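Local coordinates for phosphodiesterase MJ0936 (Methanocaldococcus jannaschii, PDB 2AHD), which belongs to the calcineurin-like phosphoesterases, compact alpha/beta proteins whose core is a sandwich of two mixed beta-sheets, at residues N52-N60 with F93-Q101; F126-P137 with T149-Y160. All coordinates share one frame; numbering follows the deposited sequence.

In the fold
From the N terminus the chain first lays down strands 3-6, 30-33 and 52-56 of the six-stranded sheet. Interaction 1 begins on the last of these and closes after 32 intervening residues, past helix 64-74 and the strands that carry the chain across to the five-stranded sheet, where 93-101 returns to 52-60. Interaction 2 then brings hairpin 126-137 of the five-stranded sheet against hairpin 149-160 of the six-stranded one, closing an 11-residue loop without helix or strand. The two loops follow in series, neither nesting nor crossing, and both fasten the same pair of sheets. They meet where Phe93 CE2 lies 4.1 Å from Leu153 CD2 and the Phe93 ring also packs on Thr155.

Interaction 1: N52-N60 with F93-Q101; sequences NIIATYGNN and FFITHGHHQ
His97 and Gly58 meet where strands 52-56 and 93-96, from different sheets, run out into loops. With CG anti to the backbone N (chi1 178°), the imidazole of His97 reaches over to the other segment, and Gly58 CA sits above one ring face, 3.6 Å from its centroid, in a CH-pi contact. Glycine suits this place because its bare CA can lie close over the ring. At the ring's edge, His97 NE2 gives a weak, bent bond (2.8 Å, 124° at the hydrogen) to Asn59 OD1. Asn59, its CG set between the backbone N and the carbonyl carbon, brings OD1 there with the amide turned 33° from the ring plane. His97 ND1 is in weak hydrogen-bonding contact with Cys34 O. Nearby, water 1 joins Thr96 OG1 (2.8 Å) to His99 ND1 (3.3 Å) and gives a weak bond to Tyr57 O.

Nearer the strand centres the contact becomes apolar. Thr56 turns its methyl inward, CG2 lying 3.7 Å from Thr96 CA, while its OG1 makes a weak bond to Asp81 O. The branched chains of Ile54 and Ile95 cross at about a right angle, Ile54 CG2 against Ile95 CD1 at 4.0 Å. His97 also touches Asp8 and Asp36, and Gly58 and Asn59 open a Gly-Asn-Asn-Asp sequence, consistent with the loops that line the metal site in calcineurin-like phosphoesterases.

Interaction 2: F126-P137 with T149-Y160; sequences FEEVDDVLVINP and TIGILDTEKKEY
Tyr160 and Phe126 form an edge-to-face pair between two hairpins, one from each sheet of the beta-sandwich typical of calcineurin-like phosphoesterases. The ring centroids are 4.7 Å apart with planes at 60°, and the CD2 edge of Tyr160 lies over the Phe126 face, toward its rim. The tyrosine ring, suited to offer Phe126 an edge and Ile135 a face, reaches inward because its CG is anti to the backbone N (chi1 173°). Over one face sits Ile135 CG2, 3.8 Å from Tyr160 CZ, while Gly151, lacking a side chain, packs its CA 3.4 Å from Tyr160 CE1. Tyr160 OH lies 3.6 Å from Pro137 CA.

Beyond the ring, threonine's short hydroxyl arm reaches the opposite backbone: Thr149 OG1 donates to Pro137 O (2.9 Å) in the carbonyl plane, on a lone pair. Asn136 OD1 accepts from Gly138 N, bracing the chain around Pro137. Lys158, bent at its second and third torsions, brings NZ within 4.0 Å of Leu133 CD2; Glu128 is near, but too far for a salt bridge.

Farther out, paired backbone bonds between Glu127 and Val134 hold the first hairpin and so set Phe126 and Ile135 facing the other sheet. Weak ones between Asp154 and Glu159 do likewise for Tyr160. In that second hairpin's turn, doubtful in detail, Asp154 fits an Asx motif: its OD2 accepts Lys157 N at 2.7 Å, from above the carboxylate plane.

Interaction 1: N52-N60 with F93-Q101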
loop_
_atom_site.group_PDB
_atom_site.type_symbol
_atom_site.label_atom_id
_atom_site.label_comp_id
_atom_site.label_asym_id
_atom_site.label_seq_id
_atom_site.Cartn_x
_atom_site.Cartn_y
_atom_site.Cartn_z
ATOM N N ASN A 52 0.555 -11.628 2.328
ATOM C CA ASN A 52 1.968 -11.270 2.225
ATOM C C ASN A 52 2.068 -9.777 1.919
ATOM O O ASN A 52 1.060 -9.126 1.644
ATOM C CB ASN A 52 2.648 -12.070 1.122
ATOM C CG ASN A 52 2.035 -11.809 -0.230
ATOM O OD1 ASN A 52 0.843 -12.059 -0.440
ATOM N ND2 ASN A 52 2.842 -11.297 -1.159
ATOM N N ILE A 53 3.282 -9.239 1.928
ATOM C CA ILE A 53 3.455 -7.809 1.716
ATOM C C ILE A 53 4.323 -7.336 0.559
ATOM O O ILE A 53 5.381 -7.897 0.265
ATOM C CB ILE A 53 3.996 -7.146 3.013
ATOM C CG1 ILE A 53 3.064 -7.464 4.187
ATOM C CG2 ILE A 53 4.123 -5.640 2.816
ATOM C CD1 ILE A 53 3.561 -6.988 5.524
ATOM N N ILE A 54 3.844 -6.280 -0.089
ATOM C CA ILE A 54 4.543 -5.625 -1.193
ATOM C C ILE A 54 4.545 -4.170 -0.737
ATOM O O ILE A 54 3.539 -3.472 -0.866
ATOM C CB ILE A 54 3.771 -5.714 -2.537
ATOM C CG1 ILE A 54 3.351 -7.158 -2.828
ATOM C CG2 ILE A 54 4.645 -5.192 -3.664
ATOM C CD1 ILE A 54 2.263 -7.691 -1.904
ATOM N N ALA A 55 5.663 -3.720 -0.181
ATOM C CA ALA A 55 5.759 -2.360 0.327
ATOM C C ALA A 55 6.759 -1.499 -0.425
ATOM O O ALA A 55 7.629 -2.001 -1.123
ATOM C CB ALA A 55 6.117 -2.400 1.798
ATOM N N THR A 56 6.619 -0.190 -0.275
ATOM C CA THR A 56 7.509 0.762 -0.918
ATOM C C THR A 56 7.994 1.747 0.128
ATOM O O THR A 56 7.253 2.103 1.043
ATOM C CB THR A 56 6.791 1.525 -2.033
ATOM O OG1 THR A 56 6.670 0.681 -3.181
ATOM C CG2 THR A 56 7.566 2.768 -2.411
ATOM N N TYR A 57 9.240 2.185 -0.008
ATOM C CA TYR A 57 9.833 3.119 0.943
ATOM C C TYR A 57 9.227 4.514 0.870
ATOM O O TYR A 57 9.001 5.060 -0.209
ATOM C CB TYR A 57 11.352 3.212 0.726
ATOM C CG TYR A 57 12.109 1.953 1.074
ATOM C CD1 TYR A 57 12.080 1.437 2.365
ATOM C CD2 TYR A 57 12.847 1.267 0.105
ATOM C CE1 TYR A 57 12.760 0.270 2.686
ATOM C CE2 TYR A 57 13.536 0.092 0.419
ATOM C CZ TYR A 57 13.486 -0.402 1.712
ATOM O OH TYR A 57 14.142 -1.573 2.028
ATOM N N GLY A 58 8.963 5.082 2.035
ATOM C CA GLY A 58 8.413 6.412 2.092
ATOM C C GLY A 58 9.587 7.326 2.315
ATOM O O GLY A 58 10.686 6.853 2.536
ATOM N N ASN A 59 9.368 8.629 2.262
ATOM C CA ASN A 59 10.452 9.576 2.466
ATOM C C ASN A 59 10.813 9.678 3.936
ATOM O O ASN A 59 11.858 10.223 4.273
ATOM C CB ASN A 59 10.049 10.950 1.933
ATOM C CG ASN A 59 8.659 11.338 2.360
ATOM O OD1 ASN A 59 7.708 10.556 2.215
ATOM N ND2 ASN A 59 8.520 12.545 2.895
ATOM N N ASN A 60 9.963 9.150 4.810
ATOM C CA ASN A 60 10.226 9.225 6.238
ATOM C C ASN A 60 10.753 7.931 6.822
ATOM O O ASN A 60 11.176 7.895 7.978
ATOM C CB ASN A 60 8.963 9.646 6.973
ATOM C CG ASN A 60 8.566 11.058 6.662
ATOM O OD1 ASN A 60 9.267 11.995 7.019
ATOM N ND2 ASN A 60 7.446 11.223 5.987
ATOM N N PHE A 93 0.667 -3.696 -12.455
ATOM C CA PHE A 93 0.739 -2.762 -11.340
ATOM C C PHE A 93 2.033 -1.966 -11.300
ATOM O O PHE A 93 3.065 -2.404 -11.809
ATOM C CB PHE A 93 0.634 -3.503 -10.001
ATOM C CG PHE A 93 -0.738 -4.020 -9.681
ATOM C CD1 PHE A 93 -1.234 -5.155 -10.296
ATOM C CD2 PHE A 93 -1.525 -3.383 -8.732
ATOM C CE1 PHE A 93 -2.494 -5.651 -9.967
ATOM C CE2 PHE A 93 -2.784 -3.875 -8.399
ATOM C CZ PHE A 93 -3.267 -5.009 -9.017
ATOM N N PHE A 94 1.951 -0.782 -10.698
ATOM C CA PHE A 94 3.108 0.075 -10.465
ATOM C C PHE A 94 2.850 0.735 -9.132
ATOM O O PHE A 94 1.894 1.485 -8.986
ATOM C CB PHE A 94 3.296 1.159 -11.500
ATOM C CG PHE A 94 4.531 1.968 -11.263
ATOM C CD1 PHE A 94 5.778 1.357 -11.247
ATOM C CD2 PHE A 94 4.457 3.331 -11.026
ATOM C CE1 PHE A 94 6.935 2.093 -10.999
ATOM C CE2 PHE A 94 5.613 4.078 -10.776
ATOM C CZ PHE A 94 6.853 3.454 -10.764
ATOM N N ILE A 95 3.714 0.449 -8.167
ATOM C CA ILE A 95 3.567 0.966 -6.821
ATOM C C ILE A 95 4.716 1.865 -6.407
ATOM O O ILE A 95 5.867 1.612 -6.736
ATOM C CB ILE A 95 3.473 -0.193 -5.837
ATOM C CG1 ILE A 95 2.430 -1.191 -6.334
ATOM C CG2 ILE A 95 3.114 0.317 -4.469
ATOM C CD1 ILE A 95 2.324 -2.438 -5.496
ATOM N N THR A 96 4.388 2.925 -5.681
ATOM C CA THR A 96 5.392 3.869 -5.208
ATOM C C THR A 96 4.762 4.842 -4.231
ATOM O O THR A 96 3.608 5.203 -4.379
ATOM C CB THR A 96 6.041 4.671 -6.385
ATOM O OG1 THR A 96 7.068 5.524 -5.865
ATOM C CG2 THR A 96 5.007 5.526 -7.119
ATOM N N HIS A 97 5.517 5.237 -3.217
ATOM C CA HIS A 97 5.039 6.194 -2.230
ATOM C C HIS A 97 5.011 7.499 -3.005
ATOM O O HIS A 97 5.974 7.786 -3.715
ATOM C CB HIS A 97 6.059 6.278 -1.099
ATOM C CG HIS A 97 5.719 7.269 -0.036
ATOM N ND1 HIS A 97 4.720 7.057 0.885
ATOM C CD2 HIS A 97 6.272 8.464 0.277
ATOM C CE1 HIS A 97 4.673 8.077 1.721
ATOM N NE2 HIS A 97 5.605 8.945 1.375
ATOM N N GLY A 98 3.932 8.273 -2.903
ATOM C CA GLY A 98 3.867 9.543 -3.630
ATOM C C GLY A 98 5.239 10.013 -4.094
ATOM O O GLY A 98 5.601 9.810 -5.245
ATOM N N HIS A 99 5.986 10.671 -3.212
ATOM C CA HIS A 99 7.353 11.059 -3.522
ATOM C C HIS A 99 7.613 11.801 -4.809
ATOM O O HIS A 99 7.252 12.952 -4.981
ATOM C CB HIS A 99 8.199 9.801 -3.575
ATOM C CG HIS A 99 9.016 9.562 -2.356
ATOM N ND1 HIS A 99 9.640 8.358 -2.113
ATOM C CD2 HIS A 99 9.362 10.383 -1.339
ATOM C CE1 HIS A 99 10.338 8.447 -0.997
ATOM N NE2 HIS A 99 10.188 9.666 -0.508
ATOM N N HIS A 100 8.292 11.083 -5.696
ATOM C CA HIS A 100 8.701 11.537 -7.011
ATOM C C HIS A 100 7.509 11.759 -7.931
ATOM O O HIS A 100 7.001 10.828 -8.554
ATOM C CB HIS A 100 9.621 10.486 -7.616
ATOM C CG HIS A 100 10.572 9.873 -6.631
ATOM N ND1 HIS A 100 11.728 10.502 -6.212
ATOM C CD2 HIS A 100 10.543 8.679 -5.988
ATOM C CE1 HIS A 100 12.369 9.722 -5.360
ATOM N NE2 HIS A 100 11.671 8.610 -5.207
ATOM N N GLN A 101 7.073 13.008 -8.013
ATOM C CA GLN A 101 5.939 13.382 -8.843
ATOM C C GLN A 101 6.068 12.814 -10.249
ATOM O O GLN A 101 5.273 11.980 -10.679
ATOM C CB GLN A 101 5.847 14.908 -8.916
ATOM C CG GLN A 101 4.792 15.440 -9.883
ATOM C CD GLN A 101 3.370 15.098 -9.458
ATOM O OE1 GLN A 101 2.966 13.933 -9.467
ATOM N NE2 GLN A 101 2.608 16.117 -9.079
HETATM O O HOH W 1 8.559 5.594 -3.444
#

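Interaction 2: F126-P137 with T149-Y160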
loop_
_atom_site.group_PDB
_atom_site.type_symbol
_atom_site.label_atom_id
_atom_site.label_comp_id
_atom_site.label_asym_id
_atom_site.label_seq_id
_atom_site.Cartn_x
_atom_site.Cartn_y
_atom_site.Cartn_z
ATOM N N PHE A 126 -9.202 7.865 -6.005
ATOM C CA PHE A 126 -9.542 6.625 -6.687
ATOM C C PHE A 126 -10.278 6.955 -7.972
ATOM O O PHE A 126 -11.497 6.911 -8.020
ATOM C CB PHE A 126 -10.430 5.799 -5.763
ATOM C CG PHE A 126 -11.159 4.685 -6.441
ATOM C CD1 PHE A 126 -10.469 3.691 -7.136
ATOM C CD2 PHE A 126 -12.543 4.599 -6.351
ATOM C CE1 PHE A 126 -11.153 2.615 -7.735
ATOM C CE2 PHE A 126 -13.240 3.532 -6.945
ATOM C CZ PHE A 126 -12.543 2.538 -7.637
ATOM N N GLU A 127 -9.525 7.307 -9.006
ATOM C CA GLU A 127 -10.111 7.648 -10.288
ATOM C C GLU A 127 -9.544 6.775 -11.393
ATOM O O GLU A 127 -8.693 5.924 -11.147
ATOM C CB GLU A 127 -9.870 9.120 -10.611
ATOM C CG GLU A 127 -8.432 9.568 -10.496
ATOM C CD GLU A 127 -8.267 11.053 -10.782
ATOM O OE1 GLU A 127 -7.136 11.565 -10.638
ATOM O OE2 GLU A 127 -9.262 11.716 -11.155
ATOM N N GLU A 128 -10.034 6.979 -12.610
ATOM C CA GLU A 128 -9.573 6.201 -13.748
ATOM C C GLU A 128 -9.201 7.116 -14.900
ATOM O O GLU A 128 -10.068 7.722 -15.524
ATOM C CB GLU A 128 -10.659 5.231 -14.207
ATOM C CG GLU A 128 -10.170 4.254 -15.257
ATOM C CD GLU A 128 -11.225 3.244 -15.670
ATOM O OE1 GLU A 128 -11.861 2.646 -14.769
ATOM O OE2 GLU A 128 -11.404 3.040 -16.897
ATOM N N VAL A 129 -7.910 7.217 -15.183
ATOM C CA VAL A 129 -7.463 8.065 -16.267
ATOM C C VAL A 129 -6.952 7.230 -17.437
ATOM O O VAL A 129 -5.895 6.605 -17.358
ATOM C CB VAL A 129 -6.383 9.054 -15.763
ATOM C CG1 VAL A 129 -5.431 8.345 -14.839
ATOM C CG2 VAL A 129 -5.642 9.676 -16.937
ATOM N N ASP A 130 -7.741 7.214 -18.511
ATOM C CA ASP A 130 -7.431 6.487 -19.744
ATOM C C ASP A 130 -7.352 4.987 -19.553
ATOM O O ASP A 130 -6.495 4.324 -20.132
ATOM C CB ASP A 130 -6.119 6.990 -20.341
ATOM C CG ASP A 130 -6.142 8.478 -20.609
ATOM O OD1 ASP A 130 -7.109 8.931 -21.265
ATOM O OD2 ASP A 130 -5.200 9.191 -20.168
ATOM N N ASP A 131 -8.262 4.459 -18.745
ATOM C CA ASP A 131 -8.310 3.032 -18.454
ATOM C C ASP A 131 -7.179 2.569 -17.550
ATOM O O ASP A 131 -6.810 1.388 -17.536
ATOM C CB ASP A 131 -8.322 2.218 -19.746
ATOM C CG ASP A 131 -9.676 2.249 -20.429
ATOM O OD1 ASP A 131 -10.662 1.761 -19.818
ATOM O OD2 ASP A 131 -9.753 2.771 -21.567
ATOM N N VAL A 132 -6.628 3.518 -16.800
ATOM C CA VAL A 132 -5.581 3.233 -15.840
ATOM C C VAL A 132 -6.262 3.471 -14.495
ATOM O O VAL A 132 -6.840 4.529 -14.270
ATOM C CB VAL A 132 -4.399 4.198 -15.983
ATOM C CG1 VAL A 132 -3.225 3.680 -15.182
ATOM C CG2 VAL A 132 -4.031 4.367 -17.440
ATOM N N LEU A 133 -6.229 2.480 -13.618
ATOM C CA LEU A 133 -6.844 2.623 -12.312
ATOM C C LEU A 133 -5.822 3.245 -11.358
ATOM O O LEU A 133 -4.842 2.605 -10.983
ATOM C CB LEU A 133 -7.295 1.255 -11.796
ATOM C CG LEU A 133 -8.684 1.224 -11.159
ATOM C CD1 LEU A 133 -8.689 1.989 -9.838
ATOM C CD2 LEU A 133 -9.679 1.830 -12.131
ATOM N N VAL A 134 -6.059 4.501 -10.982
ATOM C CA VAL A 134 -5.168 5.236 -10.089
ATOM C C VAL A 134 -5.693 5.216 -8.668
ATOM O O VAL A 134 -6.758 5.750 -8.393
ATOM C CB VAL A 134 -5.028 6.686 -10.548
ATOM C CG1 VAL A 134 -4.070 7.414 -9.644
ATOM C CG2 VAL A 134 -4.542 6.722 -11.979
ATOM N N ILE A 135 -4.927 4.626 -7.760
ATOM C CA ILE A 135 -5.364 4.509 -6.378
ATOM C C ILE A 135 -4.427 5.007 -5.281
ATOM O O ILE A 135 -3.254 4.663 -5.243
ATOM C CB ILE A 135 -5.702 3.038 -6.051
ATOM C CG1 ILE A 135 -6.767 2.517 -7.020
ATOM C CG2 ILE A 135 -6.167 2.912 -4.598
ATOM C CD1 ILE A 135 -7.026 1.027 -6.890
ATOM N N ASN A 136 -4.970 5.820 -4.384
ATOM C CA ASN A 136 -4.241 6.325 -3.231
ATOM C C ASN A 136 -5.176 5.895 -2.117
ATOM O O ASN A 136 -6.303 6.363 -2.023
ATOM C CB ASN A 136 -4.115 7.852 -3.262
ATOM C CG ASN A 136 -3.270 8.396 -2.115
ATOM O OD1 ASN A 136 -3.368 7.941 -0.967
ATOM N ND2 ASN A 136 -2.446 9.389 -2.419
ATOM N N PRO A 137 -4.736 4.967 -1.280
ATOM C CA PRO A 137 -5.594 4.505 -0.194
ATOM C C PRO A 137 -5.887 5.521 0.895
ATOM O O PRO A 137 -6.768 5.299 1.731
ATOM C CB PRO A 137 -4.843 3.290 0.338
ATOM C CG PRO A 137 -3.422 3.634 0.069
ATOM C CD PRO A 137 -3.464 4.233 -1.302
ATOM N N THR A 149 -8.077 5.801 6.560
ATOM C CA THR A 149 -8.610 4.885 5.566
ATOM C C THR A 149 -7.603 3.911 4.967
ATOM O O THR A 149 -6.385 4.137 4.974
ATOM C CB THR A 149 -9.281 5.646 4.387
ATOM O OG1 THR A 149 -8.365 6.586 3.825
ATOM C CG2 THR A 149 -10.502 6.391 4.856
ATOM N N ILE A 150 -8.146 2.807 4.464
ATOM C CA ILE A 150 -7.378 1.767 3.794
ATOM C C ILE A 150 -8.301 1.397 2.664
ATOM O O ILE A 150 -9.354 2.007 2.506
ATOM C CB ILE A 150 -7.140 0.517 4.670
ATOM C CG1 ILE A 150 -8.480 -0.048 5.137
ATOM C CG2 ILE A 150 -6.230 0.851 5.832
ATOM C CD1 ILE A 150 -8.360 -1.161 6.143
ATOM N N GLY A 151 -7.916 0.402 1.877
ATOM C CA GLY A 151 -8.755 0.002 0.767
ATOM C C GLY A 151 -8.570 -1.440 0.361
ATOM O O GLY A 151 -7.555 -2.051 0.668
ATOM N N ILE A 152 -9.574 -1.984 -0.314
ATOM C CA ILE A 152 -9.519 -3.355 -0.799
ATOM C C ILE A 152 -9.915 -3.388 -2.276
ATOM O O ILE A 152 -11.009 -2.952 -2.657
ATOM C CB ILE A 152 -10.441 -4.295 0.013
ATOM C CG1 ILE A 152 -10.002 -4.320 1.473
ATOM C CG2 ILE A 152 -10.358 -5.702 -0.535
ATOM C CD1 ILE A 152 -10.682 -5.385 2.300
ATOM N N LEU A 153 -8.996 -3.893 -3.098
ATOM C CA LEU A 153 -9.198 -4.001 -4.539
ATOM C C LEU A 153 -9.584 -5.408 -4.970
ATOM O O LEU A 153 -9.066 -6.402 -4.454
ATOM C CB LEU A 153 -7.932 -3.595 -5.285
ATOM C CG LEU A 153 -8.039 -3.675 -6.804
ATOM C CD1 LEU A 153 -9.180 -2.814 -7.276
ATOM C CD2 LEU A 153 -6.752 -3.219 -7.427
ATOM N N ASP A 154 -10.492 -5.476 -5.934
ATOM C CA ASP A 154 -10.968 -6.745 -6.466
ATOM C C ASP A 154 -10.283 -7.002 -7.809
ATOM O O ASP A 154 -10.816 -6.653 -8.862
ATOM C CB ASP A 154 -12.485 -6.680 -6.659
ATOM C CG ASP A 154 -13.103 -8.045 -6.891
ATOM O OD1 ASP A 154 -12.914 -8.923 -6.020
ATOM O OD2 ASP A 154 -13.778 -8.236 -7.931
ATOM N N THR A 155 -9.097 -7.603 -7.769
ATOM C CA THR A 155 -8.340 -7.895 -8.988
ATOM C C THR A 155 -9.218 -8.646 -9.970
ATOM O O THR A 155 -8.981 -8.653 -11.178
ATOM C CB THR A 155 -7.092 -8.748 -8.683
ATOM O OG1 THR A 155 -7.466 -9.865 -7.869
ATOM C CG2 THR A 155 -6.035 -7.918 -7.960
ATOM N N GLU A 156 -10.249 -9.271 -9.424
ATOM C CA GLU A 156 -11.200 -10.042 -10.202
ATOM C C GLU A 156 -12.027 -9.120 -11.100
ATOM O O GLU A 156 -11.705 -8.924 -12.275
ATOM C CB GLU A 156 -12.115 -10.822 -9.247
ATOM C CG GLU A 156 -11.355 -11.591 -8.148
ATOM C CD GLU A 156 -10.949 -10.723 -6.937
ATOM O OE1 GLU A 156 -11.562 -10.884 -5.855
ATOM O OE2 GLU A 156 -10.020 -9.887 -7.056
ATOM N N LYS A 157 -13.080 -8.540 -10.529
ATOM C CA LYS A 157 -13.973 -7.648 -11.259
ATOM C C LYS A 157 -13.498 -6.186 -11.288
ATOM O O LYS A 157 -14.218 -5.313 -11.769
ATOM C CB LYS A 157 -15.370 -7.715 -10.641
ATOM C CG LYS A 157 -15.713 -9.059 -10.003
ATOM C CD LYS A 157 -17.096 -9.049 -9.331
ATOM C CE LYS A 157 -18.237 -8.880 -10.342
ATOM N NZ LYS A 157 -19.591 -8.999 -9.718
ATOM N N LYS A 158 -12.295 -5.925 -10.778
ATOM C CA LYS A 158 -11.726 -4.573 -10.739
ATOM C C LYS A 158 -12.498 -3.569 -9.875
ATOM O O LYS A 158 -12.615 -2.396 -10.234
ATOM C CB LYS A 158 -11.598 -3.998 -12.153
ATOM C CG LYS A 158 -10.413 -4.512 -12.955
ATOM C CD LYS A 158 -9.554 -3.349 -13.460
ATOM C CE LYS A 158 -10.363 -2.329 -14.256
ATOM N NZ LYS A 158 -9.545 -1.174 -14.717
ATOM N N GLU A 159 -13.017 -4.019 -8.737
ATOM C CA GLU A 159 -13.760 -3.128 -7.859
ATOM C C GLU A 159 -13.012 -2.794 -6.577
ATOM O O GLU A 159 -12.605 -3.682 -5.823
ATOM C CB GLU A 159 -15.130 -3.718 -7.512
ATOM C CG GLU A 159 -16.106 -3.747 -8.684
ATOM C CD GLU A 159 -16.401 -5.160 -9.163
ATOM O OE1 GLU A 159 -17.125 -5.312 -10.175
ATOM O OE2 GLU A 159 -15.910 -6.121 -8.523
ATOM N N TYR A 160 -12.847 -1.493 -6.348
ATOM C CA TYR A 160 -12.165 -0.972 -5.172
ATOM C C TYR A 160 -13.170 -0.301 -4.247
ATOM O O TYR A 160 -14.077 0.396 -4.700
ATOM C CB TYR A 160 -11.098 0.046 -5.597
ATOM C CG TYR A 160 -10.436 0.790 -4.453
ATOM C CD1 TYR A 160 -9.645 0.124 -3.518
ATOM C CD2 TYR A 160 -10.590 2.166 -4.313
ATOM C CE1 TYR A 160 -9.028 0.810 -2.479
ATOM C CE2 TYR A 160 -9.978 2.858 -3.281
ATOM C CZ TYR A 160 -9.199 2.175 -2.369
ATOM O OH TYR A 160 -8.597 2.860 -1.343
#